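Local coordinates for periplasmic binding protein/LacI transcriptional regulator (Shewanella sp. ANA-3, PDB 5OCP) that binds the furanose forms of L-arabinose and probably delivers the sugar to an ABC transporter as its periplasmic component, at residues K47-R50 against S51-Q55; A209-P213 against G214-L218. One frame throughout, in Å; residues are numbered along the deposited sequence.

Contact 1: K47-R50 against S51-Q55; sequences KAVR and SFIAQ
Ala48 O accepts the amide of Phe52, N to O 2.8 Å, in one of four successive i to i+4 bonds that join 47-50 to 51-54 in alpha-helix 42-54, which packs against the six-stranded parallel sheet of its lobe. The same oxygen lies 3.3 Å from Phe52 CG, over one face of the ring and offset toward its rim. With CG anti to its carbonyl carbon (chi1 -62°), the phenyl leans back along the helix until CZ is 4.4 Å from Ala48 CB; beyond the segments it meets Ile60 of strand 59-62 and the side chain of Lys34. Replacing Phe52 with an alanine would take away the ring face over Ala48 O, though not the amide bond to it, and is likely to leave a gap against Ile60. One residue on, Ile53 stretches its CG1 branch back toward Val49, CD1 to CG1 4.2 Å, and both side chains touch strand 59-62 and helix 71-79. Arg50 sends its bent chain off the helix to a salt bridge with Glu76 of helix 71-79. On the exposed side Ser51 OG, anti to its backbone N (chi1 179°), accepts Gln55 NE2 at 2.9 Å and lies 8° out of the Gln55 amide plane.

Contact 2: A209-P213 against G214-L218; sequences AGLKP and GKDIL
Asp216 reaches back to Lys212 across a tight loop that leads from the Schellman motif ending helix 196-208, with Gly210 at positive phi, into strand 218-221 of an alpha/beta lobe. Their side chains slant across one another rather than joining end to end: Asp216 OD2 rests 3.4 Å from Lys212 CB, while the ammonium is carried off, NZ lying 5.9 Å from OD2. The carboxylate instead grips the backbone. With Asp216 CG anti to its carbonyl carbon and beside its N (chi1 -63°), OD2 turns back over the loop and accepts Lys212 N at 3.0 Å, the N-H coming from above the carboxylate plane, 38° out of it. A water bound to Gly210 O also gives OD2 a weak second bond, linking the helix end to the loop.

In return, Lys212 O accepts Asp216 N at 2.9 Å within its carbonyl plane, though the N-H points well off the line to the oxygen, so these two residues are tied in both directions. Lys215 N and Ile217 N also bond to this oxygen, so three amides converge on it, two of them by weak bonds. At Gly214, phi is 88°, and a side chain would run into Pro213 O; its own carbonyl is held by Asn238. Pro213, bridged singly to Ile217, packs its ring on Val203 and Ile206 of the preceding helix. Leu211 and Ile217 form the apolar contact, their chains also set at a slant; Leu211 leans on Ile206, and Ile217 on Val191 of the neighbouring strand. Between them, Leu211 CD1 meets Ile217 CD1 at 4.2 Å.

Contact 1 comes first along the chain and lies along the last turns of helix 42-54, on the lobe built round the parallel sheet with strands 2-7 and 59-62; contact 2 follows in the loop between helix 196-208 and strand 218-221, on the lobe with the mixed sheet. Their centres are 48 Å apart, on opposite sides of the chain's centre, and their nearest atoms about 38 Å apart. Both belong to the helix-strand alternation of a two-lobed periplasmic binding protein: contact 1 runs along the end of a helix, contact 2 makes a helix-to-strand return. Each lies about 25 Å, centre to centre, from the middle of the chain, and neither includes a residue that lines the arabinofuranose pocket.

Contact 1: K47-R50 against S51-Q55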
ATOM      1  N   LYS A  47     -15.208  -3.885  15.151  1.00 15.53           N
ATOM      2  CA  LYS A  47     -15.463  -3.306  16.443  1.00 16.99           C
ATOM      3  C   LYS A  47     -15.353  -1.795  16.526  1.00 15.89           C
ATOM      4  O   LYS A  47     -16.200  -1.121  17.113  1.00 16.37           O
ATOM      5  CB  LYS A  47     -14.573  -3.984  17.479  1.00 19.15           C
ATOM      6  CG  LYS A  47     -14.978  -5.427  17.764  1.00 22.43           C
ATOM      7  CD  LYS A  47     -14.203  -5.975  18.954  1.00 29.57           C
ATOM      8  CE  LYS A  47     -14.852  -7.322  19.407  1.00 34.51           C
ATOM      9  NZ  LYS A  47     -14.394  -8.398  18.487  1.00 36.40           N
ATOM     10  N   ALA A  48     -14.292  -1.240  15.939  1.00 16.81           N
ATOM     11  CA  ALA A  48     -14.115   0.203  15.861  1.00 16.02           C
ATOM     12  C   ALA A  48     -15.269   0.871  15.146  1.00 14.71           C
ATOM     13  O   ALA A  48     -15.811   1.840  15.615  1.00 15.16           O
ATOM     14  CB  ALA A  48     -12.813   0.535  15.134  1.00 17.11           C
ATOM     15  N   VAL A  49     -15.655   0.316  13.998  1.00 15.14           N
ATOM     16  CA  VAL A  49     -16.759   0.854  13.226  1.00 16.32           C
ATOM     17  C   VAL A  49     -18.078   0.838  14.019  1.00 18.21           C
ATOM     18  O   VAL A  49     -18.815   1.852  14.033  1.00 18.46           O
ATOM     19  CB  VAL A  49     -16.911   0.170  11.872  1.00 17.22           C
ATOM     20  CG1 VAL A  49     -18.109   0.687  11.174  1.00 18.84           C
ATOM     21  CG2 VAL A  49     -15.695   0.380  11.001  1.00 17.56           C
ATOM     22  N   ARG A  50     -18.307  -0.248  14.751  1.00 17.05           N
ATOM     23  CA  ARG A  50     -19.486  -0.361  15.594  1.00 18.34           C
ATOM     24  C   ARG A  50     -19.455   0.769  16.623  1.00 18.89           C
ATOM     25  O   ARG A  50     -20.466   1.435  16.849  1.00 18.36           O
ATOM     26  CB  ARG A  50     -19.518  -1.717  16.297  1.00 20.17           C
ATOM     27  CG  ARG A  50     -19.609  -2.904  15.351  1.00 24.26           C
ATOM     28  CD  ARG A  50     -20.568  -3.959  15.880  1.00 28.84           C
ATOM     29  NE  ARG A  50     -21.360  -4.563  14.812  1.00 31.58           N
ATOM     30  CZ  ARG A  50     -21.212  -5.814  14.388  1.00 32.77           C
ATOM     31  NH1 ARG A  50     -20.300  -6.599  14.942  1.00 33.07           N
ATOM     32  NH2 ARG A  50     -21.977  -6.279  13.410  1.00 38.77           N
ATOM     33  N   SER A  51     -18.296   0.985  17.246  1.00 16.89           N
ATOM     34  CA  SER A  51     -18.160   2.057  18.228  1.00 17.76           C
ATOM     35  C   SER A  51     -18.391   3.407  17.642  1.00 18.89           C
ATOM     36  O   SER A  51     -19.083   4.251  18.215  1.00 18.96           O
ATOM     37  CB  SER A  51     -16.791   1.952  18.926  1.00 20.16           C
ATOM     38  OG  SER A  51     -16.629   2.972  19.859  1.00 21.65           O
ATOM     39  N   PHE A  52     -17.860   3.622  16.435  1.00 16.93           N
ATOM     40  CA  PHE A  52     -18.162   4.880  15.772  1.00 15.47           C
ATOM     41  C   PHE A  52     -19.654   5.103  15.555  1.00 14.76           C
ATOM     42  O   PHE A  52     -20.114   6.254  15.735  1.00 15.92           O
ATOM     43  CB  PHE A  52     -17.530   4.944  14.356  1.00 15.20           C
ATOM     44  CG  PHE A  52     -16.050   4.872  14.341  1.00 16.05           C
ATOM     45  CD1 PHE A  52     -15.292   5.389  15.351  1.00 15.32           C
ATOM     46  CD2 PHE A  52     -15.406   4.364  13.194  1.00 15.13           C
ATOM     47  CE1 PHE A  52     -13.912   5.317  15.340  1.00 17.96           C
ATOM     48  CE2 PHE A  52     -14.037   4.335  13.162  1.00 17.52           C
ATOM     49  CZ  PHE A  52     -13.294   4.777  14.216  1.00 16.33           C
ATOM     50  N   ILE A  53     -20.376   4.066  15.172  1.00 16.81           N
ATOM     51  CA  ILE A  53     -21.823   4.165  14.972  1.00 17.13           C
ATOM     52  C   ILE A  53     -22.531   4.435  16.338  1.00 18.54           C
ATOM     53  O   ILE A  53     -23.290   5.381  16.447  1.00 20.06           O
ATOM     54  CB  ILE A  53     -22.366   2.889  14.377  1.00 20.17           C
ATOM     55  CG1 ILE A  53     -21.907   2.708  12.899  1.00 22.50           C
ATOM     56  CG2 ILE A  53     -23.897   2.879  14.358  1.00 20.61           C
ATOM     57  CD1 ILE A  53     -22.091   1.319  12.368  1.00 21.95           C
ATOM     58  N   ALA A  54     -22.138   3.705  17.356  1.00 20.81           N
ATOM     59  CA  ALA A  54     -22.657   3.981  18.747  1.00 20.34           C
ATOM     60  C   ALA A  54     -22.426   5.377  19.223  1.00 21.42           C
ATOM     61  O   ALA A  54     -23.279   5.962  19.950  1.00 23.11           O
ATOM     62  CB  ALA A  54     -22.061   2.969  19.698  1.00 21.59           C
ATOM     63  N   GLN A  55     -21.276   5.959  18.875  1.00 18.39           N
ATOM     64  CA  GLN A  55     -20.933   7.336  19.238  1.00 19.40           C
ATOM     65  C   GLN A  55     -21.571   8.412  18.383  1.00 20.68           C
ATOM     66  O   GLN A  55     -21.442   9.590  18.683  1.00 24.12           O
ATOM     67  CB  GLN A  55     -19.410   7.513  19.305  1.00 19.91           C
ATOM     68  CG  GLN A  55     -18.782   6.621  20.384  1.00 22.51           C
ATOM     69  CD  GLN A  55     -17.332   6.887  20.523  1.00 23.81           C
ATOM     70  OE1 GLN A  55     -16.915   8.008  20.874  1.00 26.41           O
ATOM     71  NE2 GLN A  55     -16.546   5.878  20.273  1.00 27.66           N
TER

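Contact 2: A209-P213 against G214-L218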
ATOM      1  N   ALA A 209      23.750 -13.308   1.576  1.00 19.82           N
ATOM      2  CA  ALA A 209      24.126 -14.381   0.681  1.00 19.10           C
ATOM      3  C   ALA A 209      25.330 -14.021  -0.177  1.00 21.77           C
ATOM      4  O   ALA A 209      25.708 -14.809  -1.021  1.00 22.28           O
ATOM      5  CB  ALA A 209      22.919 -14.757  -0.188  1.00 19.46           C
ATOM      6  N   GLY A 210      25.952 -12.857   0.027  1.00 19.85           N
ATOM      7  CA  GLY A 210      27.148 -12.438  -0.715  1.00 23.98           C
ATOM      8  C   GLY A 210      26.910 -11.931  -2.128  1.00 25.45           C
ATOM      9  O   GLY A 210      27.778 -11.994  -2.989  1.00 22.52           O
ATOM     10  N   LEU A 211      25.697 -11.451  -2.377  1.00 20.89           N
ATOM     11  CA  LEU A 211      25.328 -10.978  -3.675  1.00 22.85           C
ATOM     12  C   LEU A 211      24.995  -9.496  -3.567  1.00 19.80           C
ATOM     13  O   LEU A 211      24.848  -9.005  -2.480  1.00 19.97           O
ATOM     14  CB  LEU A 211      24.096 -11.804  -4.136  1.00 26.10           C
ATOM     15  CG  LEU A 211      24.346 -13.269  -4.459  1.00 31.98           C
ATOM     16  CD1 LEU A 211      23.029 -14.050  -4.429  1.00 36.24           C
ATOM     17  CD2 LEU A 211      25.045 -13.313  -5.827  1.00 36.41           C
ATOM     18  N   LYS A 212      25.014  -8.758  -4.692  1.00 22.41           N
ATOM     19  CA  LYS A 212      24.866  -7.290  -4.689  1.00 22.46           C
ATOM     20  C   LYS A 212      23.442  -6.888  -5.107  1.00 18.43           C
ATOM     21  O   LYS A 212      23.090  -7.013  -6.263  1.00 17.14           O
ATOM     22  CB  LYS A 212      25.880  -6.609  -5.650  1.00 27.06           C
ATOM     23  CG  LYS A 212      27.305  -6.548  -5.088  1.00 35.51           C
ATOM     24  CD  LYS A 212      27.960  -5.194  -5.413  1.00 46.61           C
ATOM     25  CE  LYS A 212      29.332  -5.028  -4.768  1.00 51.61           C
ATOM     26  NZ  LYS A 212      30.379  -5.760  -5.546  1.00 54.52           N
ATOM     27  N   PRO A 213      22.617  -6.551  -4.118  1.00 15.97           N
ATOM     28  CA  PRO A 213      21.252  -6.164  -4.493  1.00 14.78           C
ATOM     29  C   PRO A 213      21.334  -4.817  -5.245  1.00 14.29           C
ATOM     30  O   PRO A 213      22.190  -3.960  -4.950  1.00 15.27           O
ATOM     31  CB  PRO A 213      20.582  -6.036  -3.135  1.00 15.05           C
ATOM     32  CG  PRO A 213      21.630  -5.564  -2.249  1.00 16.66           C
ATOM     33  CD  PRO A 213      22.875  -6.323  -2.700  1.00 15.63           C
ATOM     34  N   GLY A 214      20.444  -4.658  -6.212  1.00 14.29           N
ATOM     35  CA  GLY A 214      20.436  -3.467  -7.049  1.00 15.68           C
ATOM     36  C   GLY A 214      21.330  -3.566  -8.269  1.00 17.17           C
ATOM     37  O   GLY A 214      21.238  -2.731  -9.173  1.00 20.46           O
ATOM     38  N   LYS A 215      22.223  -4.554  -8.295  1.00 19.14           N
ATOM     39  CA  LYS A 215      23.125  -4.749  -9.430  1.00 20.15           C
ATOM     40  C   LYS A 215      23.022  -6.173  -9.904  1.00 21.28           C
ATOM     41  O   LYS A 215      22.530  -6.418 -11.019  1.00 26.09           O
ATOM     42  CB  LYS A 215      24.528  -4.439  -8.914  1.00 24.87           C
ATOM     43  CG  LYS A 215      25.653  -4.770  -9.890  1.00 30.96           C
ATOM     44  CD  LYS A 215      25.607  -3.938 -11.149  1.00 33.81           C
ATOM     45  CE  LYS A 215      26.929  -4.018 -11.921  1.00 40.45           C
ATOM     46  NZ  LYS A 215      27.199  -5.413 -12.400  1.00 41.80           N
ATOM     47  N   ASP A 216      23.421  -7.136  -9.100  1.00 19.33           N
ATOM     48  CA  ASP A 216      23.328  -8.584  -9.464  1.00 20.67           C
ATOM     49  C   ASP A 216      21.827  -9.063  -9.482  1.00 17.75           C
ATOM     50  O   ASP A 216      21.402  -9.798 -10.390  1.00 19.67           O
ATOM     51  CB  ASP A 216      24.089  -9.476  -8.502  1.00 23.15           C
ATOM     52  CG  ASP A 216      25.585  -9.229  -8.477  1.00 33.06           C
ATOM     53  OD1 ASP A 216      26.076  -8.748  -9.513  1.00 31.58           O
ATOM     54  OD2 ASP A 216      26.186  -9.541  -7.377  1.00 36.42           O
ATOM     55  N   ILE A 217      21.066  -8.689  -8.456  1.00 16.56           N
ATOM     56  CA  ILE A 217      19.650  -8.973  -8.410  1.00 13.77           C
ATOM     57  C   ILE A 217      18.957  -7.553  -8.334  1.00 12.92           C
ATOM     58  O   ILE A 217      19.168  -6.852  -7.388  1.00 13.93           O
ATOM     59  CB  ILE A 217      19.337  -9.791  -7.191  1.00 15.55           C
ATOM     60  CG1 ILE A 217      20.061 -11.148  -7.314  1.00 15.44           C
ATOM     61  CG2 ILE A 217      17.860 -10.057  -7.060  1.00 15.42           C
ATOM     62  CD1 ILE A 217      19.785 -12.021  -6.140  1.00 18.10           C
ATOM     63  N   LEU A 218      18.150  -7.281  -9.327  1.00 13.84           N
ATOM     64  CA  LEU A 218      17.363  -6.031  -9.401  1.00 13.36           C
ATOM     65  C   LEU A 218      16.257  -6.116  -8.400  1.00 12.89           C
ATOM     66  O   LEU A 218      15.780  -7.205  -8.067  1.00 12.84           O
ATOM     67  CB  LEU A 218      16.790  -5.813 -10.772  1.00 14.33           C
ATOM     68  CG  LEU A 218      17.780  -5.733 -11.954  1.00 15.66           C
ATOM     69  CD1 LEU A 218      17.003  -5.647 -13.234  1.00 15.43           C
ATOM     70  CD2 LEU A 218      18.762  -4.607 -11.707  1.00 18.95           C
TER
HETATM   71  O   HOH W   1      28.369 -11.473  -5.560  1.00 35.71           O